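Local atomic coordinates of putative Acetyltransferase from the GNAT family (Novosphingobium aromaticivorans DSM 12444, PDB entry 3EC4), a protein that probably transfers an acyl group, as members of the GNAT acetyltransferase family do from acyl-coenzyme A, to an acceptor that is not established. Residues Ala41-Pro45 and Gly46-Gly50; Ala49-Ala52 and Ser53-Gln56. All blocks are in the same frame, centred on the assembly; numbering follows the deposited sequence.

Contact 1: Ala41-Pro45 and Gly46-Gly50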
loop_
_atom_site.group_PDB
_atom_site.type_symbol
_atom_site.label_atom_id
_atom_site.label_comp_id
_atom_site.label_asym_id
_atom_site.label_seq_id
_atom_site.Cartn_x
_atom_site.Cartn_y
_atom_site.Cartn_z
ATOM N N ALA A 41 0.621 10.184 -5.261
ATOM C CA ALA A 41 0.667 10.950 -6.537
ATOM C C ALA A 41 1.970 10.670 -7.257
ATOM O O ALA A 41 2.909 10.134 -6.676
ATOM C CB ALA A 41 0.484 12.488 -6.302
ATOM N N ALA A 42 2.010 11.022 -8.540
ATOM C CA ALA A 42 3.189 10.818 -9.364
ATOM C C ALA A 42 3.149 11.812 -10.522
ATOM O O ALA A 42 2.061 12.240 -10.973
ATOM C CB ALA A 42 3.255 9.364 -9.883
ATOM N N ALA A 43 4.326 12.154 -11.008
ATOM C CA ALA A 43 4.484 13.081 -12.158
ATOM C C ALA A 43 5.222 12.410 -13.325
ATOM O O ALA A 43 6.068 11.531 -13.133
ATOM C CB ALA A 43 5.250 14.351 -11.713
ATOM N N ALA A 44 4.933 12.858 -14.541
ATOM C CA ALA A 44 5.679 12.394 -15.691
ATOM C C ALA A 44 7.121 12.811 -15.485
ATOM O O ALA A 44 7.375 13.827 -14.868
ATOM C CB ALA A 44 5.133 13.012 -17.007
ATOM N N PRO A 45 8.080 12.033 -16.015
ATOM C CA PRO A 45 9.455 12.532 -15.980
ATOM C C PRO A 45 9.533 13.931 -16.595
ATOM O O PRO A 45 8.942 14.186 -17.631
ATOM C CB PRO A 45 10.218 11.526 -16.840
ATOM C CG PRO A 45 9.397 10.308 -16.865
ATOM C CD PRO A 45 7.962 10.783 -16.775
ATOM N N GLY A 46 10.218 14.849 -15.930
ATOM C CA GLY A 46 10.316 16.232 -16.383
ATOM C C GLY A 46 9.214 17.170 -15.917
ATOM O O GLY A 46 9.395 18.385 -15.945
ATOM N N ALA A 47 8.092 16.618 -15.464
ATOM C CA ALA A 47 6.904 17.394 -15.109
ATOM C C ALA A 47 6.667 17.559 -13.588
ATOM O O ALA A 47 5.574 17.922 -13.148
ATOM C CB ALA A 47 5.708 16.731 -15.752
ATOM N N GLU A 48 7.712 17.314 -12.811
ATOM C CA GLU A 48 7.672 17.343 -11.333
ATOM C C GLU A 48 7.265 18.705 -10.759
ATOM O O GLU A 48 6.634 18.766 -9.702
ATOM C CB GLU A 48 9.037 16.903 -10.757
ATOM C CG GLU A 48 9.466 15.475 -11.153
ATOM C CD GLU A 48 10.227 15.389 -12.469
ATOM O OE1 GLU A 48 10.536 16.450 -13.081
ATOM O OE2 GLU A 48 10.499 14.236 -12.904
ATOM N N ALA A 49 7.508 19.800 -11.481
ATOM C CA ALA A 49 7.074 21.119 -10.990
ATOM C C ALA A 49 5.575 21.146 -10.720
ATOM O O ALA A 49 5.102 21.813 -9.788
ATOM C CB ALA A 49 7.465 22.256 -11.983
ATOM N N GLY A 50 4.820 20.398 -11.518
ATOM C CA GLY A 50 3.372 20.329 -11.365
ATOM C C GLY A 50 2.868 19.698 -10.080
ATOM O O GLY A 50 1.692 19.816 -9.760
HETATM O O HOH W 1 8.812 12.021 -12.493
#
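Ala-44 and Ala-47 close a type II beta turn, which reverses the chain just after strand 41-43. The N-H of Ala-47 donates to Ala-44 O (2.9 Å, 159° at the hydrogen) and approaches from above the carbonyl plane. The methyl groups of the same two residues lie on one side of this bond, with 4.0 Å between Ala-44 CB and Ala-47 CB. Pro-45 and Gly-46 fill the corner positions. The positive phi of Gly-46, 88°, gives the type II geometry, in which a CB would run into Pro-45 O. Beyond the turn, Ala-43 CB points at the returning chain and meets Ala-47 O and the CA of Glu-48, each at 3.9 Å. The side chain of Glu-48 folds back over the corner: its CG stands beside the backbone N, and a bend at chi2 (88°) swings the carboxylate round to Gly-46. There Gly-46 N donates to OE2 of Glu-48 on the syn side, at 3.1 Å and somewhat out of the carboxylate plane. The outer layer ties the turn to the strand: Ala-43 O accepts from Arg-10 and from a water, and the second hydrogen of that water goes to Glu-48 OE2 at 2.8 Å.

Contact 2: Ala49-Ala52 and Ser53-Gln56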
loop_
_atom_site.group_PDB
_atom_site.type_symbol
_atom_site.label_atom_id
_atom_site.label_comp_id
_atom_site.label_asym_id
_atom_site.label_seq_id
_atom_site.Cartn_x
_atom_site.Cartn_y
_atom_site.Cartn_z
ATOM N N ALA A 49 7.508 19.800 -11.481
ATOM C CA ALA A 49 7.074 21.119 -10.990
ATOM C C ALA A 49 5.575 21.146 -10.720
ATOM O O ALA A 49 5.102 21.813 -9.788
ATOM C CB ALA A 49 7.465 22.256 -11.983
ATOM N N GLY A 50 4.820 20.398 -11.518
ATOM C CA GLY A 50 3.372 20.329 -11.365
ATOM C C GLY A 50 2.868 19.698 -10.080
ATOM O O GLY A 50 1.692 19.816 -9.760
ATOM N N LEU A 51 3.740 19.003 -9.347
ATOM C CA LEU A 51 3.338 18.367 -8.091
ATOM C C LEU A 51 2.834 19.405 -7.099
ATOM O O LEU A 51 1.940 19.121 -6.331
ATOM C CB LEU A 51 4.496 17.563 -7.478
ATOM C CG LEU A 51 4.897 16.240 -8.142
ATOM C CD1 LEU A 51 6.244 15.755 -7.542
ATOM C CD2 LEU A 51 3.778 15.165 -8.031
ATOM N N ALA A 52 3.386 20.626 -7.151
ATOM C CA ALA A 52 2.971 21.689 -6.256
ATOM C C ALA A 52 1.502 22.035 -6.477
ATOM O O ALA A 52 0.783 22.367 -5.538
ATOM C CB ALA A 52 3.873 22.922 -6.410
ATOM N N SER A 53 1.053 21.922 -7.722
ATOM C CA SER A 53 -0.330 22.215 -8.080
ATOM C C SER A 53 -1.314 21.250 -7.418
ATOM O O SER A 53 -2.485 21.578 -7.309
ATOM C CB SER A 53 -0.510 22.252 -9.632
ATOM O OG SER A 53 -0.492 20.950 -10.183
ATOM N N LEU A 54 -0.849 20.080 -6.941
ATOM C CA LEU A 54 -1.702 19.141 -6.208
ATOM C C LEU A 54 -1.800 19.470 -4.724
ATOM O O LEU A 54 -2.526 18.779 -4.005
ATOM C CB LEU A 54 -1.159 17.701 -6.336
ATOM C CG LEU A 54 -0.881 17.116 -7.725
ATOM C CD1 LEU A 54 -0.087 15.779 -7.640
ATOM C CD2 LEU A 54 -2.195 16.928 -8.450
ATOM N N LEU A 55 -1.081 20.496 -4.250
ATOM C CA LEU A 55 -1.010 20.855 -2.820
ATOM C C LEU A 55 -1.560 22.268 -2.494
ATOM O O LEU A 55 -0.773 23.233 -2.348
ATOM C CB LEU A 55 0.449 20.799 -2.353
ATOM C CG LEU A 55 1.084 19.411 -2.327
ATOM C CD1 LEU A 55 2.536 19.505 -1.889
ATOM C CD2 LEU A 55 0.312 18.496 -1.416
ATOM N N GLN A 56 -2.880 22.394 -2.321
ATOM C CA GLN A 56 -3.476 23.727 -2.051
ATOM C C GLN A 56 -3.638 24.166 -0.585
ATOM O O GLN A 56 -3.140 25.243 -0.199
ATOM C CB GLN A 56 -4.836 23.910 -2.750
ATOM C CG GLN A 56 -5.338 25.373 -2.634
ATOM C CD GLN A 56 -4.283 26.397 -3.108
ATOM O OE1 GLN A 56 -3.694 26.238 -4.186
ATOM N NE2 GLN A 56 -4.028 27.428 -2.295
#
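The peptide carbonyls of Gly-50, Leu-51 and Ala-52 each receive, above the carbonyl plane, an N-H from Ser-53, Leu-54 and Leu-55 respectively, three residues further on. The outcome is a run of overlapping turns with the three-residue spacing of 3-10 bonding. Its bonds straighten along the chain: the one from Ser-53 N to Gly-50 O (3.0 Å) is the most bent, with 131° at the hydrogen, whereas that from Leu-55 N to Ala-52 O (2.9 Å) reaches 158°. Gly-50 O takes a second donor, the hydroxyl of Ser-53. With chi1 at 75°, OG sits between the backbone N and the carbonyl carbon and turns back along the chain. The modelled 2.5 Å from Ser-53 OG to Gly-50 O is very short, and its exact value is doubtful. Against the carbonyl oxygen of Leu-51 lie carbons as well as an N-H, with Leu-54 CB at 3.4 Å and Leu-54 CG a little further off.

The isobutyl groups of Leu-51 and Leu-54 run at a slant to one another and touch by single methyls. Together with Leu-55 they pack on Ile-62 of strand 61-66. Leu-51 also reaches Leu-64 there, Leu-54 touches Arg-32 of strand 30-32, and Leu-55 touches Thr-76 of strand 76-88. The turns thus set their leucines against strand 61-66, outermost in the large mixed sheet of this chain. The side chains of Leu-51 and Leu-54 come nearest at Leu-51 CD2 and Leu-54 CD1, 3.9 Å apart.

How the contacts relate
From the N terminus, the chain runs along strand 41-43, paired with strand 30-32, and contact 1 then closes its reversal. Contact 2 overlaps contact 1 at Ala-49 and Gly-50; the two succeed each other in the connection leading to strand 61-66, and neither encloses the other. Their centres are about 9 Å apart. The reversal brings Leu-51 and Leu-54 back against the strand, where Ala-41 CB meets Leu-54 CD1 at 3.6 Å and Ala-43 CB meets Leu-51 CD2 at 4.0 Å. These two leucines thereby pack between the small two-stranded sheet and strand 61-66, which Ala-41 also meets by a backbone hydrogen bond with Trp-63.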